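Local atomic coordinates of oxidoreductase, NAD-binding/iron-sulfur cluster-binding protein (PDB entry 6ZXU), a protein that catalyses reductive dehalogenation as a catabolic enzyme, using a bound cobalamin together with two [4Fe-4S] clusters. Residues Pro508-Gly511 / Pro512-Lys515; Gln448-Arg451 / Ala452-Arg455. All blocks are in the same frame, centred on the assembly; numbering follows the deposited sequence.

Contact 1 of 2, residues Pro508-Gly511 / Pro512-Lys515; sequences PFIG and PRSK
A type II' beta turn from Ile510 to Arg513 leads the chain into strand 514-521, an inner strand of the antiparallel sheet it forms with 394-399, 422-429 and 474-477, and it does so against the bound cobalamin. The turn is closed by Arg513 N giving its hydrogen to Ile510 O at 3.2 Å; the N-H...O angle is 152°, and the donor lies tilted from the carbonyl plane. Gly511 takes the first inner corner with a positive phi of 61°, which glycine tolerates well, and a side chain there would run into Pro512 CD. Pro512 fills the second corner, its ring close to Ile501 and to the cluster ligand Cys595.

The same carbonyl also meets the side chain of Arg513. That side chain sends CG anti to its own backbone N and then bends at chi3 (53°), which folds the guanidinium back over the turn, so that Ile510 O sits above the centre of one face. Arg513 NH2 lies 3.4 Å from Ile510 CB, the branch point of the isoleucine, with Ile510 CG2 slightly farther off. The charge itself is met elsewhere: NE makes a salt bridge with Asp429 and NH1 a hydrogen bond to Asn598, which fix the group's rotation. On its other branch Ile510 extends CD1 to Ser514 CB, 3.7 Å away, touching the first residue of the strand.

Ser514 OG hydrogen-bonds to the cobalamin, and Lys515 NZ, farther along the strand, does likewise. A water ties this serine back to the turn: it donates to Gly511 O at 2.7 Å and accepts from Ser514 OG at 2.8 Å.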
ATOM      1  N   PRO A 508       8.086  12.976  -3.467  1.00 14.25           N
ATOM      2  CA  PRO A 508       8.784  13.878  -2.569  1.00 15.10           C
ATOM      3  C   PRO A 508       8.301  13.841  -1.103  1.00 15.48           C
ATOM      4  O   PRO A 508       8.986  14.357  -0.213  1.00 17.49           O
ATOM      5  CB  PRO A 508       8.576  15.237  -3.223  1.00 16.16           C
ATOM      6  CG  PRO A 508       7.381  15.065  -4.071  1.00 17.07           C
ATOM      7  CD  PRO A 508       7.404  13.659  -4.558  1.00 16.06           C
ATOM      8  N   PHE A 509       7.180  13.214  -0.814  1.00 13.19           N
ATOM      9  CA  PHE A 509       6.655  13.196   0.550  1.00 16.06           C
ATOM     10  C   PHE A 509       6.787  11.802   1.183  1.00 16.08           C
ATOM     11  O   PHE A 509       7.016  11.751   2.377  1.00 17.77           O
ATOM     12  CB  PHE A 509       5.191  13.653   0.589  1.00 17.22           C
ATOM     13  CG  PHE A 509       5.014  15.065   0.112  1.00 15.84           C
ATOM     14  CD1 PHE A 509       5.381  16.104   0.916  1.00 19.31           C
ATOM     15  CD2 PHE A 509       4.621  15.347  -1.179  1.00 18.05           C
ATOM     16  CE1 PHE A 509       5.295  17.408   0.466  1.00 20.39           C
ATOM     17  CE2 PHE A 509       4.470  16.649  -1.632  1.00 16.87           C
ATOM     18  CZ  PHE A 509       4.826  17.687  -0.843  1.00 20.07           C
ATOM     19  N   ILE A 510       6.555  10.708   0.468  1.00 15.48           N
ATOM     20  CA  ILE A 510       6.640   9.329   1.062  1.00 13.97           C
ATOM     21  C   ILE A 510       7.854   8.591   0.507  1.00 15.16           C
ATOM     22  O   ILE A 510       8.014   7.408   0.765  1.00 16.24           O
ATOM     23  CB  ILE A 510       5.350   8.534   0.916  1.00 13.95           C
ATOM     24  CG1 ILE A 510       5.039   8.189  -0.523  1.00 12.95           C
ATOM     25  CG2 ILE A 510       4.196   9.268   1.544  1.00 13.81           C
ATOM     26  CD1 ILE A 510       3.957   7.149  -0.634  1.00 16.21           C
ATOM     27  N   GLY A 511       8.734   9.312  -0.233  1.00 13.19           N
ATOM     28  CA  GLY A 511       9.908   8.677  -0.728  1.00 14.17           C
ATOM     29  C   GLY A 511       9.598   7.535  -1.643  1.00 15.27           C
ATOM     30  O   GLY A 511       8.653   7.581  -2.437  1.00 14.02           O
ATOM     31  N   PRO A 512      10.383   6.464  -1.569  1.00 14.67           N
ATOM     32  CA  PRO A 512      10.145   5.323  -2.441  1.00 16.40           C
ATOM     33  C   PRO A 512       9.242   4.242  -1.774  1.00 16.92           C
ATOM     34  O   PRO A 512       9.133   3.146  -2.293  1.00 16.63           O
ATOM     35  CB  PRO A 512      11.531   4.729  -2.630  1.00 17.16           C
ATOM     36  CG  PRO A 512      12.182   4.997  -1.335  1.00 16.25           C
ATOM     37  CD  PRO A 512      11.622   6.323  -0.808  1.00 17.50           C
ATOM     38  N   ARG A 513       8.486   4.650  -0.744  1.00 15.39           N
ATOM     39  CA  ARG A 513       7.743   3.771   0.151  1.00 15.76           C
ATOM     40  C   ARG A 513       6.310   3.539  -0.323  1.00 19.12           C
ATOM     41  O   ARG A 513       5.382   3.812   0.355  1.00 25.85           O
ATOM     42  CB  ARG A 513       7.781   4.390   1.540  1.00 17.51           C
ATOM     43  CG  ARG A 513       7.548   3.467   2.642  1.00 21.35           C
ATOM     44  CD  ARG A 513       7.521   4.178   3.956  1.00 17.41           C
ATOM     45  NE  ARG A 513       6.599   5.281   3.942  1.00 18.17           N
ATOM     46  CZ  ARG A 513       6.877   6.536   4.139  1.00 16.19           C
ATOM     47  NH1 ARG A 513       8.085   6.923   4.438  1.00 16.31           N
ATOM     48  NH2 ARG A 513       5.910   7.434   4.127  1.00 16.70           N
ATOM     49  N   SER A 514       6.118   3.060  -1.503  1.00 18.94           N
ATOM     50  CA  SER A 514       4.769   3.018  -2.088  1.00 23.81           C
ATOM     51  C   SER A 514       4.571   1.828  -2.993  1.00 24.60           C
ATOM     52  O   SER A 514       5.587   1.172  -3.409  1.00 24.35           O
ATOM     53  CB  SER A 514       4.539   4.259  -2.945  1.00 22.83           C
ATOM     54  OG  SER A 514       5.219   4.075  -4.130  1.00 25.72           O
ATOM     55  N   LYS A 515       3.297   1.394  -3.108  1.00 19.78           N
ATOM     56  CA  LYS A 515       2.889   0.556  -4.178  1.00 19.38           C
ATOM     57  C   LYS A 515       1.858   1.369  -4.943  1.00 15.49           C
ATOM     58  O   LYS A 515       1.134   2.134  -4.382  1.00 17.38           O
ATOM     59  CB  LYS A 515       2.312  -0.837  -3.788  1.00 22.44           C
ATOM     60  CG  LYS A 515       3.291  -1.832  -3.154  1.00 23.95           C
ATOM     61  CD  LYS A 515       4.320  -2.339  -4.175  1.00 21.22           C
ATOM     62  CE  LYS A 515       4.971  -3.548  -3.682  1.00 22.25           C
ATOM     63  NZ  LYS A 515       5.810  -4.164  -4.760  1.00 23.61           N
TER
HETATM   64  O   HOH W   1       6.996   6.236  -4.160  1.00 28.43           O

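Contact 2 of 2, residues Gln448-Arg451 / Ala452-Arg455; sequences QSMR and AYMR
Met450 lays its terminal methyl against the rim of the Tyr453 ring, Met450 CE lying 3.7 Å from Tyr453 CD2 and near the ring plane. Met450 SD is also at the edge, 5.4 Å from the centroid of the Tyr453 ring, making this a Met-aromatic contact. Bends at chi2 and chi3 turn the thioether toward the tyrosine. This is the looser side, where both residues remain partly exposed. Tyr453 OH hydrogen-bonds to Lys515 beside the cobalamin, so an alanine here would probably leave that lysine without its phenolic partner and Met450 CE without a ring edge to rest on. The backbone is held more closely: in helix 445-469 each N-H bonds to the oxygen four residues back, with Tyr453 N to Ser449 O at 3.0 Å, Met454 N to Met450 O at 2.7 Å and Arg455 N to Arg451 O at 2.9 Å. Tyr453 CG also lies just 3.4 Å from Ser449 O. On the buried side Arg451 NH2 stands 4.1 Å from Arg455 NH1, the guanidinium planes 79° apart. Asp118 bridges the two like charges, taking a salt bridge from each, and Glu178 takes another from Arg455.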
ATOM      1  N   GLN A 448       4.171  -6.359   3.791  1.00 14.59           N
ATOM      2  CA  GLN A 448       4.092  -4.938   3.493  1.00 17.61           C
ATOM      3  C   GLN A 448       3.721  -4.688   2.052  1.00 18.51           C
ATOM      4  O   GLN A 448       2.861  -3.845   1.744  1.00 18.70           O
ATOM      5  CB  GLN A 448       5.406  -4.216   3.829  1.00 19.57           C
ATOM      6  CG  GLN A 448       5.689  -4.081   5.334  1.00 20.94           C
ATOM      7  CD  GLN A 448       6.659  -2.931   5.668  1.00 23.40           C
ATOM      8  OE1 GLN A 448       7.872  -3.149   5.773  1.00 21.62           O
ATOM      9  NE2 GLN A 448       6.115  -1.684   5.802  1.00 23.34           N
ATOM     10  N   SER A 449       4.305  -5.427   1.155  1.00 18.75           N
ATOM     11  CA  SER A 449       3.932  -5.342  -0.295  1.00 18.75           C
ATOM     12  C   SER A 449       2.484  -5.720  -0.532  1.00 18.74           C
ATOM     13  O   SER A 449       1.749  -5.018  -1.222  1.00 19.55           O
ATOM     14  CB  SER A 449       4.830  -6.277  -1.129  1.00 20.21           C
ATOM     15  OG  SER A 449       6.150  -5.833  -1.100  1.00 26.82           O
ATOM     16  N   MET A 450       2.051  -6.817   0.070  1.00 17.18           N
ATOM     17  CA  MET A 450       0.710  -7.365  -0.216  1.00 16.51           C
ATOM     18  C   MET A 450      -0.389  -6.520   0.367  1.00 15.11           C
ATOM     19  O   MET A 450      -1.453  -6.405  -0.242  1.00 14.00           O
ATOM     20  CB  MET A 450       0.583  -8.812   0.297  1.00 20.51           C
ATOM     21  CG  MET A 450       1.415  -9.850  -0.436  1.00 27.15           C
ATOM     22  SD  MET A 450       0.928 -10.002  -2.194  1.00 32.69           S
ATOM     23  CE  MET A 450       2.574  -9.921  -3.024  1.00 32.97           C
ATOM     24  N   ARG A 451      -0.189  -5.993   1.577  1.00 14.07           N
ATOM     25  CA  ARG A 451      -1.164  -5.061   2.119  1.00 14.43           C
ATOM     26  C   ARG A 451      -1.441  -3.923   1.131  1.00 13.84           C
ATOM     27  O   ARG A 451      -2.557  -3.604   0.824  1.00 13.50           O
ATOM     28  CB  ARG A 451      -0.696  -4.476   3.432  1.00 15.74           C
ATOM     29  CG  ARG A 451      -1.555  -3.293   3.901  1.00 15.05           C
ATOM     30  CD  ARG A 451      -0.945  -2.410   4.934  1.00 16.88           C
ATOM     31  NE  ARG A 451      -1.586  -1.107   5.004  1.00 18.11           N
ATOM     32  CZ  ARG A 451      -1.236  -0.077   4.217  1.00 23.94           C
ATOM     33  NH1 ARG A 451      -0.193  -0.186   3.373  1.00 21.56           N
ATOM     34  NH2 ARG A 451      -1.866   1.069   4.292  1.00 26.25           N
ATOM     35  N   ALA A 452      -0.393  -3.336   0.597  1.00 14.79           N
ATOM     36  CA  ALA A 452      -0.542  -2.209  -0.310  1.00 15.89           C
ATOM     37  C   ALA A 452      -1.197  -2.663  -1.622  1.00 16.45           C
ATOM     38  O   ALA A 452      -2.006  -1.930  -2.166  1.00 16.61           O
ATOM     39  CB  ALA A 452       0.827  -1.550  -0.519  1.00 16.74           C
ATOM     40  N   TYR A 453      -0.799  -3.813  -2.123  1.00 15.81           N
ATOM     41  CA  TYR A 453      -1.397  -4.429  -3.327  1.00 17.19           C
ATOM     42  C   TYR A 453      -2.887  -4.712  -3.126  1.00 18.52           C
ATOM     43  O   TYR A 453      -3.712  -4.321  -3.956  1.00 16.25           O
ATOM     44  CB  TYR A 453      -0.736  -5.724  -3.620  1.00 16.73           C
ATOM     45  CG  TYR A 453       0.586  -5.587  -4.320  1.00 18.58           C
ATOM     46  CD1 TYR A 453       0.817  -4.555  -5.167  1.00 22.17           C
ATOM     47  CD2 TYR A 453       1.529  -6.557  -4.210  1.00 20.42           C
ATOM     48  CE1 TYR A 453       2.001  -4.480  -5.863  1.00 26.49           C
ATOM     49  CE2 TYR A 453       2.740  -6.483  -4.856  1.00 22.53           C
ATOM     50  CZ  TYR A 453       2.962  -5.471  -5.735  1.00 29.32           C
ATOM     51  OH  TYR A 453       4.169  -5.406  -6.498  1.00 32.08           O
ATOM     52  N   MET A 454      -3.227  -5.277  -1.988  1.00 15.17           N
ATOM     53  CA  MET A 454      -4.581  -5.569  -1.671  1.00 18.26           C
ATOM     54  C   MET A 454      -5.431  -4.332  -1.501  1.00 14.63           C
ATOM     55  O   MET A 454      -6.522  -4.218  -2.104  1.00 14.75           O
ATOM     56  CB  MET A 454      -4.632  -6.457  -0.413  1.00 23.39           C
ATOM     57  CG  MET A 454      -6.023  -6.896   0.083  1.00 26.97           C
ATOM     58  SD  MET A 454      -6.731  -5.600   1.089  1.00 34.93           S
ATOM     59  CE  MET A 454      -5.433  -5.234   2.404  1.00 30.56           C
ATOM     60  N   ARG A 455      -4.954  -3.372  -0.751  1.00 13.41           N
ATOM     61  CA  ARG A 455      -5.686  -2.139  -0.541  1.00 14.68           C
ATOM     62  C   ARG A 455      -5.882  -1.365  -1.828  1.00 16.61           C
ATOM     63  O   ARG A 455      -7.003  -0.835  -2.110  1.00 17.56           O
ATOM     64  CB  ARG A 455      -4.964  -1.261   0.454  1.00 17.46           C
ATOM     65  CG  ARG A 455      -5.610   0.069   0.776  1.00 16.14           C
ATOM     66  CD  ARG A 455      -7.013  -0.034   1.362  1.00 20.37           C
ATOM     67  NE  ARG A 455      -7.083  -1.049   2.443  1.00 24.68           N
ATOM     68  CZ  ARG A 455      -6.552  -0.889   3.675  1.00 24.31           C
ATOM     69  NH1 ARG A 455      -5.917   0.238   3.993  1.00 23.23           N
ATOM     70  NH2 ARG A 455      -6.648  -1.877   4.588  1.00 24.80           N
TER

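Both contacts are local and lie within the core, the helix segment of contact 2 nearer the middle of the chain and the turn of contact 1 closer to the cofactors. They meet through Lys515, which besides its bond to the tyrosine packs CG on Ala452 CB at 3.6 Å and CE beside Ser449 OG. Helix 445-469 thus lies against strand 514-521. Contact 1 presents polar groups to the cobalamin where a strand begins; contact 2 is regular helix bonding, with buried charge on one side and thioether and aromatic contacts on the other. Their arginines share Asp429, which pairs through its carboxylate with Arg513 and through its backbone oxygen with Arg451.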